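Long-range contacts in mucus binding protein (Lactobacillus reuteri, PDB 3I57), which probably binds mucus as a cell-wall-anchored surface protein, this chain being a type 2 repeat with a beta-grasp fold and immunoglobulin-binding activity: residues E36-F41 against V71-H76; T95-V100 against T115-F120. All coordinates share one frame; numbering follows the deposited sequence.

The two contacts lie on opposite sides of the chain's centre in an elongated repeat. Contact 1 sets helix 35-43 against strand 67-80 in the mucin binding domain. Contact 2 pairs strands 93-104 and 112-127 in the Muc B2-like domain. Their centres are 45 Å apart and their nearest atoms about 23 Å, so they do not touch. They follow one another along the chain, and contact 1 closes before contact 2 opens. One mixed sheet still joins them, because strands 67-80 and 112-127 are neighbours in it and run antiparallel. The calcium ion, bound by Q2, D60, D62 and N65, lies away from both contacts.

Contact 1 of 2, residues E36-F41 against V71-H76; sequences EGIKKF and VIFKHH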
loop_
_atom_site.group_PDB
_atom_site.type_symbol
_atom_site.label_atom_id
_atom_site.label_comp_id
_atom_site.label_asym_id
_atom_site.label_seq_id
_atom_site.Cartn_x
_atom_site.Cartn_y
_atom_site.Cartn_z
ATOM N N GLU A 36 21.329 -19.991 8.946
ATOM C CA GLU A 36 21.784 -18.622 8.790
ATOM C C GLU A 36 21.159 -17.931 7.581
ATOM O O GLU A 36 20.809 -16.761 7.649
ATOM C CB GLU A 36 23.314 -18.540 8.719
ATOM C CG GLU A 36 23.943 -18.673 10.110
ATOM C CD GLU A 36 25.441 -18.931 10.054
ATOM O OE1 GLU A 36 26.008 -18.938 8.938
ATOM O OE2 GLU A 36 26.048 -19.128 11.128
ATOM N N GLY A 37 21.042 -18.641 6.469
ATOM C CA GLY A 37 20.500 -18.013 5.267
ATOM C C GLY A 37 19.037 -17.665 5.477
ATOM O O GLY A 37 18.565 -16.592 5.086
ATOM N N ILE A 38 18.298 -18.581 6.092
ATOM C CA ILE A 38 16.892 -18.285 6.419
ATOM C C ILE A 38 16.793 -17.068 7.344
ATOM O O ILE A 38 16.019 -16.136 7.088
ATOM C CB ILE A 38 16.169 -19.515 6.999
ATOM C CG1 ILE A 38 15.942 -20.563 5.898
ATOM C CG2 ILE A 38 14.833 -19.126 7.636
ATOM C CD1 ILE A 38 15.660 -22.008 6.460
ATOM N N LYS A 39 17.595 -17.049 8.403
ATOM C CA LYS A 39 17.607 -15.876 9.289
ATOM C C LYS A 39 17.875 -14.553 8.555
ATOM O O LYS A 39 17.188 -13.537 8.802
ATOM C CB LYS A 39 18.636 -16.083 10.397
ATOM C CG LYS A 39 18.700 -14.974 11.425
ATOM C CD LYS A 39 19.653 -15.433 12.552
ATOM C CE LYS A 39 20.142 -14.283 13.430
ATOM N NZ LYS A 39 19.203 -13.935 14.521
ATOM N N LYS A 40 18.863 -14.560 7.669
ATOM C CA LYS A 40 19.221 -13.384 6.894
ATOM C C LYS A 40 18.048 -12.878 6.049
ATOM O O LYS A 40 17.665 -11.700 6.130
ATOM C CB LYS A 40 20.454 -13.661 6.034
ATOM C CG LYS A 40 20.966 -12.463 5.192
ATOM C CD LYS A 40 20.169 -12.305 3.896
ATOM C CE LYS A 40 20.709 -11.141 3.024
ATOM N NZ LYS A 40 20.739 -9.860 3.798
ATOM N N PHE A 41 17.458 -13.758 5.251
ATOM C CA PHE A 41 16.344 -13.314 4.420
ATOM C C PHE A 41 15.096 -12.917 5.229
ATOM O O PHE A 41 14.411 -11.945 4.884
ATOM C CB PHE A 41 16.068 -14.312 3.288
ATOM C CG PHE A 41 17.185 -14.343 2.277
ATOM C CD1 PHE A 41 17.418 -13.231 1.471
ATOM C CD2 PHE A 41 18.035 -15.419 2.184
ATOM C CE1 PHE A 41 18.459 -13.222 0.574
ATOM C CE2 PHE A 41 19.108 -15.404 1.294
ATOM C CZ PHE A 41 19.304 -14.323 0.482
ATOM N N VAL A 71 15.598 -23.038 -1.254
ATOM C CA VAL A 71 14.993 -22.570 -0.029
ATOM C C VAL A 71 14.095 -21.434 -0.483
ATOM O O VAL A 71 14.571 -20.410 -0.979
ATOM C CB VAL A 71 16.046 -22.029 1.005
ATOM C CG1 VAL A 71 15.345 -21.559 2.269
ATOM C CG2 VAL A 71 17.035 -23.129 1.396
ATOM N N ILE A 72 12.797 -21.623 -0.341
ATOM C CA ILE A 72 11.871 -20.746 -1.034
ATOM C C ILE A 72 11.176 -19.887 0.009
ATOM O O ILE A 72 10.727 -20.396 1.032
ATOM C CB ILE A 72 10.815 -21.548 -1.861
ATOM C CG1 ILE A 72 11.487 -22.341 -2.986
ATOM C CG2 ILE A 72 9.775 -20.599 -2.513
ATOM C CD1 ILE A 72 10.570 -23.366 -3.679
ATOM N N PHE A 73 11.102 -18.588 -0.260
ATOM C CA PHE A 73 10.426 -17.664 0.636
ATOM C C PHE A 73 9.230 -16.989 -0.011
ATOM O O PHE A 73 9.170 -16.841 -1.230
ATOM C CB PHE A 73 11.382 -16.538 1.034
ATOM C CG PHE A 73 12.624 -17.013 1.715
ATOM C CD1 PHE A 73 12.699 -17.031 3.090
ATOM C CD2 PHE A 73 13.704 -17.448 0.979
ATOM C CE1 PHE A 73 13.864 -17.470 3.734
ATOM C CE2 PHE A 73 14.876 -17.909 1.617
ATOM C CZ PHE A 73 14.937 -17.915 2.985
ATOM N N LYS A 74 8.299 -16.529 0.821
ATOM C CA LYS A 74 7.308 -15.561 0.373
ATOM C C LYS A 74 7.583 -14.231 1.068
ATOM O O LYS A 74 8.521 -14.117 1.871
ATOM C CB LYS A 74 5.883 -16.064 0.669
ATOM C CG LYS A 74 5.534 -17.352 -0.020
ATOM C CD LYS A 74 4.108 -17.801 0.389
ATOM C CE LYS A 74 3.505 -18.771 -0.622
ATOM N NZ LYS A 74 3.649 -18.227 -2.000
ATOM N N HIS A 75 6.772 -13.219 0.780
ATOM C CA HIS A 75 6.987 -11.921 1.451
ATOM C C HIS A 75 6.154 -11.897 2.736
ATOM O O HIS A 75 4.952 -12.176 2.680
ATOM C CB HIS A 75 6.514 -10.777 0.555
ATOM C CG HIS A 75 7.289 -10.622 -0.714
ATOM N ND1 HIS A 75 7.218 -9.479 -1.490
ATOM C CD2 HIS A 75 8.169 -11.447 -1.333
ATOM C CE1 HIS A 75 8.007 -9.621 -2.540
ATOM N NE2 HIS A 75 8.590 -10.808 -2.471
ATOM N N HIS A 76 6.775 -11.603 3.868
ATOM C CA HIS A 76 6.020 -11.429 5.098
ATOM C C HIS A 76 5.134 -10.172 5.007
ATOM O O HIS A 76 5.565 -9.122 4.519
ATOM C CB HIS A 76 6.944 -11.349 6.326
ATOM C CG HIS A 76 6.175 -11.250 7.598
ATOM N ND1 HIS A 76 5.428 -12.302 8.091
ATOM C CD2 HIS A 76 5.902 -10.189 8.393
ATOM C CE1 HIS A 76 4.791 -11.909 9.180
ATOM N NE2 HIS A 76 5.068 -10.635 9.391
#
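Helix 36-41 packs over strand 71-75 with the axes 10.4 Å apart and their directions only 19° from parallel. F73 is the main strand residue in the contact. Its CG lies anti to the carbonyl carbon (chi1 -59°), and the ring reaches toward the helix. F41 meets it through the root of its side chain. F41 CB sits over one face of the F73 ring, 4.0 Å from the ring centroid, in a CH-pi contact. The F41 ring itself leads away from the strand. The two rings meet obliquely, with centroids 5.5 Å apart and planes at 54°. I38 comes from another direction: its CA lies at the edge of the F73 ring, 4.0 Å from CZ. I38 CG1, anti to its own carbonyl carbon, extends the contact to V71. There it meets V71 CG1 at 3.8 Å, the two side chains crossing at about a right angle. Y8 of strand 2-10 touches F41, V71 and F73, and L48 of strand 46-51 touches I38 and V71. This is part of the hydrophobic core of the beta-grasp fold, in which a helix packs on one face of a sheet. The contact is apolar in its side chains and largely buried. Its hold thus comes from dispersion and exclusion of water, and the face and edge of F73 probably help to set where the helix rests.

Contact 2 of 2, residues T95-V100 against T115-F120; sequences TLTETV and TAQVTF
T115 lies beside T99, in a non-hydrogen-bonded antiparallel pair. Its CG2 lies 3.8 Å from T99 OG1, and the two side chains point the same way. A116 then pairs with E98 through two backbone hydrogen bonds. E98 N gives the shorter to A116 O, 2.7 Å, and A116 N returns one to a lone pair of E98 O. Q117 lies alongside T97 on the face that also carries T95 and T119. Its CG is anti to the carbonyl carbon (chi1 -70°), and the extended chain brings NE2 to T97 OG1 in a hydrogen bond of 2.9 Å. The bond is fairly straight, 160° at the hydrogen, and close to the amide plane. An alanine at T97 would probably leave the Q117 amide less firmly oriented, since the hydroxyl that accepts its N-H would be gone. T95 CG2 packs 3.6 Å from Q117 OE1. V118 pairs with L96 through two more backbone hydrogen bonds, and V118 CG2 meets L96 CB at 4.0 Å on the other face. T119 OG1 and T95 OG1 share a hydrogen bond of 2.9 Å. F120 brings CE2 to 3.9 Å from L96 CD1. The face of L96, E98 and V118 packs on Y145, and E98 also touches V163 and R165 of strand 162-168. Strand 176-183 runs parallel to strand 93-104 as its other neighbour in the mixed sheet.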
loop_
_atom_site.group_PDB
_atom_site.type_symbol
_atom_site.label_atom_id
_atom_site.label_comp_id
_atom_site.label_asym_id
_atom_site.label_seq_id
_atom_site.Cartn_x
_atom_site.Cartn_y
_atom_site.Cartn_z
ATOM N N THR A 95 -7.975 13.809 1.544
ATOM C CA THR A 95 -8.826 14.906 1.986
ATOM C C THR A 95 -9.391 15.614 0.748
ATOM O O THR A 95 -8.645 15.975 -0.176
ATOM C CB THR A 95 -8.037 15.859 2.897
ATOM O OG1 THR A 95 -7.612 15.148 4.075
ATOM C CG2 THR A 95 -8.884 17.083 3.312
ATOM N N LEU A 96 -10.715 15.746 0.697
ATOM C CA LEU A 96 -11.370 16.441 -0.403
ATOM C C LEU A 96 -11.932 17.778 0.088
ATOM O O LEU A 96 -12.275 17.921 1.262
ATOM C CB LEU A 96 -12.528 15.621 -0.967
ATOM C CG LEU A 96 -12.244 14.198 -1.442
ATOM C CD1 LEU A 96 -13.508 13.645 -2.118
ATOM C CD2 LEU A 96 -11.098 14.223 -2.437
ATOM N N THR A 97 -12.059 18.732 -0.833
ATOM C CA THR A 97 -12.497 20.069 -0.475
ATOM C C THR A 97 -13.756 20.457 -1.247
ATOM O O THR A 97 -13.831 20.302 -2.474
ATOM C CB THR A 97 -11.388 21.117 -0.776
ATOM O OG1 THR A 97 -10.240 20.829 0.015
ATOM C CG2 THR A 97 -11.857 22.545 -0.466
ATOM N N GLU A 98 -14.756 20.949 -0.519
ATOM C CA GLU A 98 -15.949 21.474 -1.154
ATOM C C GLU A 98 -15.749 22.990 -1.284
ATOM O O GLU A 98 -15.295 23.625 -0.337
ATOM C CB GLU A 98 -17.180 21.169 -0.298
ATOM C CG GLU A 98 -18.341 22.111 -0.628
ATOM C CD GLU A 98 -19.546 21.879 0.272
ATOM O OE1 GLU A 98 -19.340 21.890 1.504
ATOM O OE2 GLU A 98 -20.671 21.717 -0.274
ATOM N N THR A 99 -16.062 23.562 -2.455
ATOM C CA THR A 99 -15.915 25.010 -2.675
ATOM C C THR A 99 -17.254 25.571 -3.108
ATOM O O THR A 99 -17.858 25.069 -4.069
ATOM C CB THR A 99 -14.908 25.308 -3.807
ATOM O OG1 THR A 99 -13.649 24.758 -3.446
ATOM C CG2 THR A 99 -14.731 26.813 -3.999
ATOM N N VAL A 100 -17.707 26.598 -2.397
ATOM C CA VAL A 100 -18.929 27.302 -2.747
ATOM C C VAL A 100 -18.617 28.736 -3.135
ATOM O O VAL A 100 -18.025 29.496 -2.354
ATOM C CB VAL A 100 -19.920 27.317 -1.595
ATOM C CG1 VAL A 100 -21.227 28.054 -2.029
ATOM C CG2 VAL A 100 -20.193 25.880 -1.096
ATOM N N THR A 115 -15.161 27.201 1.969
ATOM C CA THR A 115 -14.748 25.835 1.691
ATOM C C THR A 115 -14.939 24.973 2.898
ATOM O O THR A 115 -15.063 25.474 4.009
ATOM C CB THR A 115 -13.272 25.746 1.283
ATOM O OG1 THR A 115 -12.425 26.315 2.301
ATOM C CG2 THR A 115 -13.072 26.469 -0.058
ATOM N N ALA A 116 -14.964 23.667 2.671
ATOM C CA ALA A 116 -15.013 22.700 3.754
ATOM C C ALA A 116 -14.313 21.452 3.272
ATOM O O ALA A 116 -14.167 21.240 2.063
ATOM C CB ALA A 116 -16.431 22.386 4.111
ATOM N N GLN A 117 -13.910 20.604 4.214
ATOM C CA GLN A 117 -13.106 19.451 3.874
ATOM C C GLN A 117 -13.642 18.184 4.509
ATOM O O GLN A 117 -14.250 18.226 5.582
ATOM C CB GLN A 117 -11.654 19.682 4.275
ATOM C CG GLN A 117 -10.936 20.734 3.413
ATOM C CD GLN A 117 -9.442 20.673 3.588
ATOM O OE1 GLN A 117 -8.946 20.429 4.687
ATOM N NE2 GLN A 117 -8.713 20.905 2.509
ATOM N N VAL A 118 -13.463 17.062 3.808
ATOM C CA VAL A 118 -13.723 15.756 4.367
ATOM C C VAL A 118 -12.484 14.890 4.133
ATOM O O VAL A 118 -11.675 15.122 3.208
ATOM C CB VAL A 118 -14.972 15.023 3.755
ATOM C CG1 VAL A 118 -16.298 15.810 4.041
ATOM C CG2 VAL A 118 -14.786 14.790 2.260
ATOM N N THR A 119 -12.300 13.928 5.030
ATOM C CA THR A 119 -11.150 13.032 4.958
ATOM C C THR A 119 -11.606 11.592 4.966
ATOM O O THR A 119 -12.482 11.221 5.759
ATOM C CB THR A 119 -10.220 13.291 6.178
ATOM O OG1 THR A 119 -9.669 14.610 6.047
ATOM C CG2 THR A 119 -9.102 12.266 6.237
ATOM N N PHE A 120 -11.062 10.778 4.056
ATOM C CA PHE A 120 -11.345 9.347 4.027
ATOM C C PHE A 120 -10.124 8.580 4.474
ATOM O O PHE A 120 -9.011 9.094 4.365
ATOM C CB PHE A 120 -11.640 8.887 2.598
ATOM C CG PHE A 120 -12.890 9.483 2.047
ATOM C CD1 PHE A 120 -14.084 8.794 2.140
ATOM C CD2 PHE A 120 -12.874 10.751 1.494
ATOM C CE1 PHE A 120 -15.255 9.361 1.662
ATOM C CE2 PHE A 120 -14.035 11.325 0.969
ATOM C CZ PHE A 120 -15.223 10.639 1.069
#